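Local coordinates for protein amino acid amide racemase (Ochrobactrum anthropi, PDB 6GIO) that binds pyridoxal-5'-phosphate and belongs to the class-III aminotransferase family, in a two-chain assembly, at residues C[202-207]-C[219-224]; C[237-242]-C[251-256]. All blocks are in the same frame, centred on the assembly; numbering follows the deposited sequence.

Contact 1. Residues C[202-207]-C[219-224]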
loop_
_atom_site.group_PDB
_atom_site.type_symbol
_atom_site.label_atom_id
_atom_site.label_comp_id
_atom_site.label_asym_id
_atom_site.label_seq_id
_atom_site.Cartn_x
_atom_site.Cartn_y
_atom_site.Cartn_z
ATOM N N VAL C 202 16.857 -15.801 -1.600
ATOM C CA VAL C 202 17.726 -14.815 -2.252
ATOM C C VAL C 202 16.804 -13.971 -3.061
ATOM O O VAL C 202 15.939 -14.519 -3.767
ATOM C CB VAL C 202 18.819 -15.453 -3.174
ATOM C CG1 VAL C 202 18.250 -16.514 -4.091
ATOM C CG2 VAL C 202 19.573 -14.399 -3.987
ATOM N N PHE C 203 16.993 -12.644 -2.961
ATOM C CA PHE C 203 16.218 -11.691 -3.740
ATOM C C PHE C 203 16.998 -11.131 -4.895
ATOM O O PHE C 203 18.076 -10.517 -4.698
ATOM C CB PHE C 203 15.765 -10.535 -2.881
ATOM C CG PHE C 203 14.542 -10.825 -2.052
ATOM C CD1 PHE C 203 14.628 -11.637 -0.938
ATOM C CD2 PHE C 203 13.309 -10.220 -2.363
ATOM C CE1 PHE C 203 13.502 -11.881 -0.142
ATOM C CE2 PHE C 203 12.198 -10.446 -1.585
ATOM C CZ PHE C 203 12.284 -11.277 -0.463
ATOM N N ILE C 204 16.410 -11.254 -6.081
ATOM C CA ILE C 204 17.099 -10.947 -7.357
ATOM C C ILE C 204 16.305 -9.944 -8.173
ATOM O O ILE C 204 15.144 -10.244 -8.555
ATOM C CB ILE C 204 17.234 -12.207 -8.237
ATOM C CG1 ILE C 204 18.142 -13.251 -7.602
ATOM C CG2 ILE C 204 17.753 -11.852 -9.621
ATOM C CD1 ILE C 204 18.066 -14.610 -8.300
ATOM N N GLU C 205 16.879 -8.760 -8.406
ATOM C CA GLU C 205 16.445 -7.927 -9.513
ATOM C C GLU C 205 17.145 -8.422 -10.807
ATOM O O GLU C 205 18.381 -8.460 -10.863
ATOM C CB GLU C 205 16.848 -6.455 -9.299
ATOM C CG GLU C 205 16.239 -5.736 -8.108
ATOM C CD GLU C 205 16.477 -4.230 -8.182
ATOM O OE1 GLU C 205 17.115 -3.649 -7.316
ATOM O OE2 GLU C 205 16.024 -3.602 -9.127
ATOM N N PRO C 206 16.377 -8.757 -11.854
ATOM C CA PRO C 206 16.972 -9.222 -13.120
ATOM C C PRO C 206 17.638 -8.127 -13.943
ATOM O O PRO C 206 18.436 -8.425 -14.806
ATOM C CB PRO C 206 15.811 -9.855 -13.860
ATOM C CG PRO C 206 14.587 -9.182 -13.324
ATOM C CD PRO C 206 14.901 -8.737 -11.913
ATOM N N ILE C 207 17.315 -6.883 -13.664
ATOM C CA ILE C 207 18.118 -5.721 -14.046
ATOM C C ILE C 207 18.111 -4.886 -12.806
ATOM O O ILE C 207 17.062 -4.686 -12.202
ATOM C CB ILE C 207 17.475 -4.904 -15.196
ATOM C CG1 ILE C 207 17.369 -5.791 -16.427
ATOM C CG2 ILE C 207 18.291 -3.648 -15.473
ATOM C CD1 ILE C 207 16.555 -5.234 -17.569
ATOM N N ALA C 219 24.622 -15.337 -17.758
ATOM C CA ALA C 219 24.766 -16.605 -17.032
ATOM C C ALA C 219 24.968 -16.400 -15.530
ATOM O O ALA C 219 24.818 -17.352 -14.786
ATOM C CB ALA C 219 25.889 -17.469 -17.610
ATOM N N PHE C 220 25.288 -15.185 -15.082
ATOM C CA PHE C 220 25.486 -14.946 -13.685
ATOM C C PHE C 220 24.274 -15.291 -12.792
ATOM O O PHE C 220 24.428 -16.030 -11.817
ATOM C CB PHE C 220 25.920 -13.495 -13.411
ATOM C CG PHE C 220 25.881 -13.138 -11.937
ATOM C CD1 PHE C 220 26.825 -13.663 -11.052
ATOM C CD2 PHE C 220 24.915 -12.282 -11.441
ATOM C CE1 PHE C 220 26.782 -13.356 -9.693
ATOM C CE2 PHE C 220 24.862 -11.960 -10.100
ATOM C CZ PHE C 220 25.793 -12.498 -9.221
ATOM N N LEU C 221 23.097 -14.737 -13.111
ATOM C CA LEU C 221 21.915 -14.923 -12.307
ATOM C C LEU C 221 21.515 -16.394 -12.264
ATOM O O LEU C 221 21.079 -16.868 -11.211
ATOM C CB LEU C 221 20.765 -14.070 -12.830
ATOM C CG LEU C 221 20.930 -12.545 -12.625
ATOM C CD1 LEU C 221 19.693 -11.823 -13.092
ATOM C CD2 LEU C 221 21.213 -12.183 -11.167
ATOM N N GLU C 222 21.647 -17.110 -13.381
ATOM C CA GLU C 222 21.350 -18.558 -13.403
ATOM C C GLU C 222 22.291 -19.341 -12.513
ATOM O O GLU C 222 21.883 -20.314 -11.868
ATOM C CB GLU C 222 21.379 -19.151 -14.827
ATOM C CG GLU C 222 20.928 -20.621 -14.850
ATOM C CD GLU C 222 20.715 -21.196 -16.246
ATOM O OE1 GLU C 222 20.970 -20.515 -17.243
ATOM O OE2 GLU C 222 20.294 -22.361 -16.356
ATOM N N ALA C 223 23.561 -18.948 -12.495
ATOM C CA ALA C 223 24.533 -19.621 -11.634
ATOM C C ALA C 223 24.249 -19.313 -10.144
ATOM O O ALA C 223 24.426 -20.166 -9.276
ATOM C CB ALA C 223 25.954 -19.233 -12.016
ATOM N N LEU C 224 23.813 -18.079 -9.866
ATOM C CA LEU C 224 23.414 -17.680 -8.524
ATOM C C LEU C 224 22.214 -18.471 -8.038
ATOM O O LEU C 224 22.168 -18.885 -6.896
ATOM C CB LEU C 224 23.009 -16.201 -8.519
ATOM C CG LEU C 224 22.456 -15.670 -7.221
ATOM C CD1 LEU C 224 23.453 -15.805 -6.103
ATOM C CD2 LEU C 224 22.092 -14.192 -7.407
#

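Contact 2. Residues C[237-242]-C[251-256]. With PLP (pyridoxal-5'-phosphate), chain G.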
loop_
_atom_site.group_PDB
_atom_site.type_symbol
_atom_site.label_atom_id
_atom_site.label_comp_id
_atom_site.label_asym_id
_atom_site.label_seq_id
_atom_site.Cartn_x
_atom_site.Cartn_y
_atom_site.Cartn_z
ATOM N N VAL C 237 12.385 -13.526 -7.648
ATOM C CA VAL C 237 12.678 -12.471 -8.598
ATOM C C VAL C 237 11.703 -11.278 -8.429
ATOM O O VAL C 237 10.478 -11.431 -8.468
ATOM C CB VAL C 237 12.640 -12.985 -10.068
ATOM C CG1 VAL C 237 12.896 -11.838 -11.031
ATOM C CG2 VAL C 237 13.682 -14.070 -10.297
ATOM N N ASP C 238 12.275 -10.094 -8.265
ATOM C CA ASP C 238 11.521 -8.818 -8.233
ATOM C C ASP C 238 11.325 -8.287 -9.655
ATOM O O ASP C 238 12.262 -7.743 -10.246
ATOM C CB ASP C 238 12.319 -7.808 -7.406
ATOM C CG ASP C 238 11.534 -6.531 -7.116
ATOM O OD1 ASP C 238 10.615 -6.216 -7.886
ATOM O OD2 ASP C 238 11.825 -5.843 -6.113
ATOM N N GLU C 239 10.128 -8.450 -10.208
ATOM C CA GLU C 239 9.799 -7.964 -11.546
ATOM C C GLU C 239 9.067 -6.613 -11.463
ATOM O O GLU C 239 8.500 -6.137 -12.422
ATOM C CB GLU C 239 8.957 -8.980 -12.307
ATOM C CG GLU C 239 9.695 -10.288 -12.674
ATOM C CD GLU C 239 10.493 -10.224 -13.998
ATOM O OE1 GLU C 239 10.047 -9.487 -14.911
ATOM O OE2 GLU C 239 11.560 -10.909 -14.147
ATOM N N VAL C 240 9.099 -5.989 -10.313
ATOM C CA VAL C 240 8.296 -4.807 -10.110
ATOM C C VAL C 240 8.603 -3.742 -11.150
ATOM O O VAL C 240 7.678 -3.118 -11.699
ATOM C CB VAL C 240 8.479 -4.255 -8.674
ATOM C CG1 VAL C 240 7.851 -2.856 -8.550
ATOM C CG2 VAL C 240 7.841 -5.205 -7.679
ATOM N N LYS C 241 9.886 -3.552 -11.446
ATOM C CA LYS C 241 10.309 -2.426 -12.300
ATOM C C LYS C 241 10.352 -2.758 -13.789
ATOM O O LYS C 241 9.968 -1.952 -14.580
ATOM C CB LYS C 241 11.694 -1.919 -11.857
ATOM C CG LYS C 241 12.253 -0.729 -12.640
ATOM C CD LYS C 241 11.589 0.553 -12.232
ATOM C CE LYS C 241 12.384 1.740 -12.721
ATOM N NZ LYS C 241 11.706 3.021 -12.379
ATOM N N VAL C 242 10.832 -3.934 -14.167
ATOM C CA VAL C 242 11.136 -4.237 -15.569
ATOM C C VAL C 242 10.279 -5.405 -16.065
ATOM O O VAL C 242 10.547 -5.995 -17.135
ATOM C CB VAL C 242 12.651 -4.566 -15.797
ATOM C CG1 VAL C 242 13.552 -3.392 -15.445
ATOM C CG2 VAL C 242 13.084 -5.820 -15.049
ATOM N N HIS C 251 8.372 -11.712 -18.962
ATOM C CA HIS C 251 9.117 -11.495 -17.710
ATOM C C HIS C 251 10.599 -11.317 -17.961
ATOM O O HIS C 251 11.218 -12.113 -18.690
ATOM C CB HIS C 251 8.921 -12.665 -16.758
ATOM C CG HIS C 251 7.497 -13.061 -16.584
ATOM N ND1 HIS C 251 6.580 -12.254 -15.939
ATOM C CD2 HIS C 251 6.831 -14.185 -16.957
ATOM C CE1 HIS C 251 5.404 -12.858 -15.949
ATOM N NE2 HIS C 251 5.529 -14.029 -16.560
ATOM N N CYS C 252 11.183 -10.284 -17.352
ATOM C CA CYS C 252 12.589 -10.044 -17.570
ATOM C C CYS C 252 13.432 -11.241 -17.186
ATOM O O CYS C 252 14.471 -11.434 -17.731
ATOM C CB CYS C 252 13.082 -8.815 -16.834
ATOM S SG CYS C 252 14.818 -8.416 -17.204
ATOM N N PHE C 253 13.011 -12.032 -16.213
ATOM C CA PHE C 253 13.849 -13.190 -15.817
ATOM C C PHE C 253 13.941 -14.251 -16.901
ATOM O O PHE C 253 14.856 -15.112 -16.854
ATOM C CB PHE C 253 13.370 -13.806 -14.504
ATOM C CG PHE C 253 12.041 -14.496 -14.577
ATOM C CD1 PHE C 253 11.948 -15.824 -15.003
ATOM C CD2 PHE C 253 10.879 -13.872 -14.112
ATOM C CE1 PHE C 253 10.730 -16.477 -15.018
ATOM C CE2 PHE C 253 9.656 -14.550 -14.089
ATOM C CZ PHE C 253 9.585 -15.841 -14.549
ATOM N N GLN C 254 13.030 -14.212 -17.876
ATOM C CA GLN C 254 13.083 -15.195 -18.965
ATOM C C GLN C 254 14.278 -14.965 -19.904
ATOM O O GLN C 254 14.630 -15.860 -20.651
ATOM C CB GLN C 254 11.769 -15.230 -19.773
ATOM C CG GLN C 254 10.579 -15.700 -18.983
ATOM C CD GLN C 254 9.258 -15.596 -19.700
ATOM O OE1 GLN C 254 8.825 -14.513 -20.113
ATOM N NE2 GLN C 254 8.549 -16.724 -19.752
ATOM N N HIS C 255 14.887 -13.772 -19.865
ATOM C CA HIS C 255 16.134 -13.519 -20.555
ATOM C C HIS C 255 17.322 -14.251 -19.877
ATOM O O HIS C 255 18.355 -14.422 -20.482
ATOM C CB HIS C 255 16.472 -12.008 -20.547
ATOM C CG HIS C 255 15.535 -11.168 -21.345
ATOM N ND1 HIS C 255 15.538 -11.153 -22.725
ATOM C CD2 HIS C 255 14.562 -10.308 -20.960
ATOM C CE1 HIS C 255 14.596 -10.329 -23.150
ATOM N NE2 HIS C 255 13.993 -9.801 -22.101
ATOM N N GLU C 256 17.187 -14.601 -18.596
ATOM C CA GLU C 256 18.329 -14.949 -17.748
ATOM C C GLU C 256 18.349 -16.417 -17.348
ATOM O O GLU C 256 19.180 -16.788 -16.524
ATOM C CB GLU C 256 18.323 -14.090 -16.485
ATOM C CG GLU C 256 18.475 -12.592 -16.742
ATOM C CD GLU C 256 19.883 -12.204 -17.108
ATOM O OE1 GLU C 256 20.800 -13.058 -16.953
ATOM O OE2 GLU C 256 20.071 -11.043 -17.552
HETATM N N1 PLP G . 11.094 -3.438 -6.220
HETATM C C2 PLP G . 11.616 -2.872 -7.336
HETATM C C2A PLP G . 12.602 -3.579 -8.213
HETATM C C3 PLP G . 11.238 -1.491 -7.731
HETATM O O3 PLP G . 11.768 -0.942 -8.831
HETATM C C4 PLP G . 10.251 -0.739 -6.930
HETATM C C4A PLP G . 9.852 0.645 -7.330
HETATM C C5 PLP G . 9.728 -1.470 -5.723
HETATM C C6 PLP G . 10.191 -2.775 -5.449
HETATM C C5A PLP G . 8.755 -0.773 -4.785
HETATM O O4P PLP G . 7.573 -0.261 -5.413
HETATM P P PLP G . 6.710 0.898 -4.732
HETATM O O1P PLP G . 5.388 0.736 -5.415
HETATM O O2P PLP G . 7.396 2.211 -5.064
HETATM O O3P PLP G . 6.651 0.550 -3.252
HETATM O O HOH W 1 7.169 -9.708 -15.504
#

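Contact 1. Residues C[202-207]-C[219-224]
Ile204 and Leu221 carry the middle of this contact. Their side chains slide past each other in opposite directions. The CG2 branch of Ile204 meets both methyls of Leu221, and its nearest approach is to CD2 at 3.8 Å. In Ile204, chi1 of -65° sets CG1 beside the backbone N and puts CG2 anti to it, where it meets Leu221. Leu224 comes to the same isoleucine differently, tip to tip. Its CD2 lies 4.1 Å from CG1 of Ile204 and touches CD1 of that side chain too. With CG anti to the backbone N (chi1 175°), Leu224 extends toward the strand. The same CD2 of Leu224 also reaches CG2 of Val202, at 4.3 Å. At the other end, CD1 of Leu221 rests 3.8 Å from CA of Pro206, just past the end of the strand.

All six touching residues are buried, and no hydrogen bond crosses between the segments. The contact is made by carbon atoms, apart from a loose approach of Leu221 CD1 to the carbonyl oxygen of Glu205. The axes of strand segment 202-204 and helix segment 220-224 run nearly antiparallel, at 165°, and approach to 10.9 Å. Further out, Leu224 also packs on Phe135 and on Leu186 of helix 179-191.

The far face of the strand segment looks elsewhere. Phe203 points away from the helix and packs against helix 112-127. Glu205 also points away and lies in the pyridoxal-5'-phosphate pocket, where OE2 is hydrogen-bonded to Ser209 OG and OE1 to the backbone N of Tyr139. The arrangement is the first half of a beta-alpha-beta unit, strand 199-204, helix 220-229 and strand 234-238, in the large domain of a fold-type I pyridoxal-5'-phosphate enzyme.

Contact 2. Residues C[237-242]-C[251-256]
Glu239 bends at chi2 (-86°), and its carboxylate meets the backbone of Cys252 and Phe253. OE1 of Glu239 accepts from Cys252 N at 2.8 Å. OE2 accepts from Phe253 N, also at 2.8 Å. Both donors come in on the syn side, a little out of the carboxylate plane. The first bond is bent, with an N-H...O angle of 142°, and the second is similarly bent. Together they fix the rotation of the carboxylate. The ring edge of Phe253 meets Glu239 OE2, with CD2 3.0 Å from that oxygen, and ring and carboxylate planes are 80° apart. A water donates to Glu239 OE1 and is hydrogen-bonded to His251 ND1 in the plane of that ring. His251 NE2 is bonded to the carbonyl oxygen of Ile97.

Apolar contacts lie on both ends. CG1 of Val237 touches CB of Phe253 at 4.0 Å. CG2 of Val242 is packed tightly on CB of Cys252, 3.5 Å away.

Asp238 and Val240 meet pyridoxal-5'-phosphate (PLP). Asp238 OD2 lies 2.5 Å from N1 of PLP, while OD1 accepts from Val240 N in an Asx turn. CG1 of Val240 packs on the PLP ring. Segment 237-242 runs off the end of strand 234-238, which lies between strands 199-204 and 262-265. Segment 251-256 holds a short 3-10 turn in the loop before strand 262-265, where Phe253 packs on Val263.

Contact 1 closes before contact 2 opens along the chain, and helix 220-229 is followed by strand 234-238. Their centres are about 10 Å apart. Both reach the same mixed sheet, in which strands 199-204 and 234-238 are parallel neighbours. A probable hydrogen bond from Asp238 N to Ile204 O, 2.9 Å long, links the two neighbouring strands. Beyond it, Pro206 packs on Glu239 and Ile207 on Cys252. Contact 1 thus seats a helix on the sheet, and contact 2 holds a turn against the end of the adjacent strand. Glu205, just past strand 199-204, and Asp238, on strand 234-238, bring these regions to the same pyridoxal-5'-phosphate pocket.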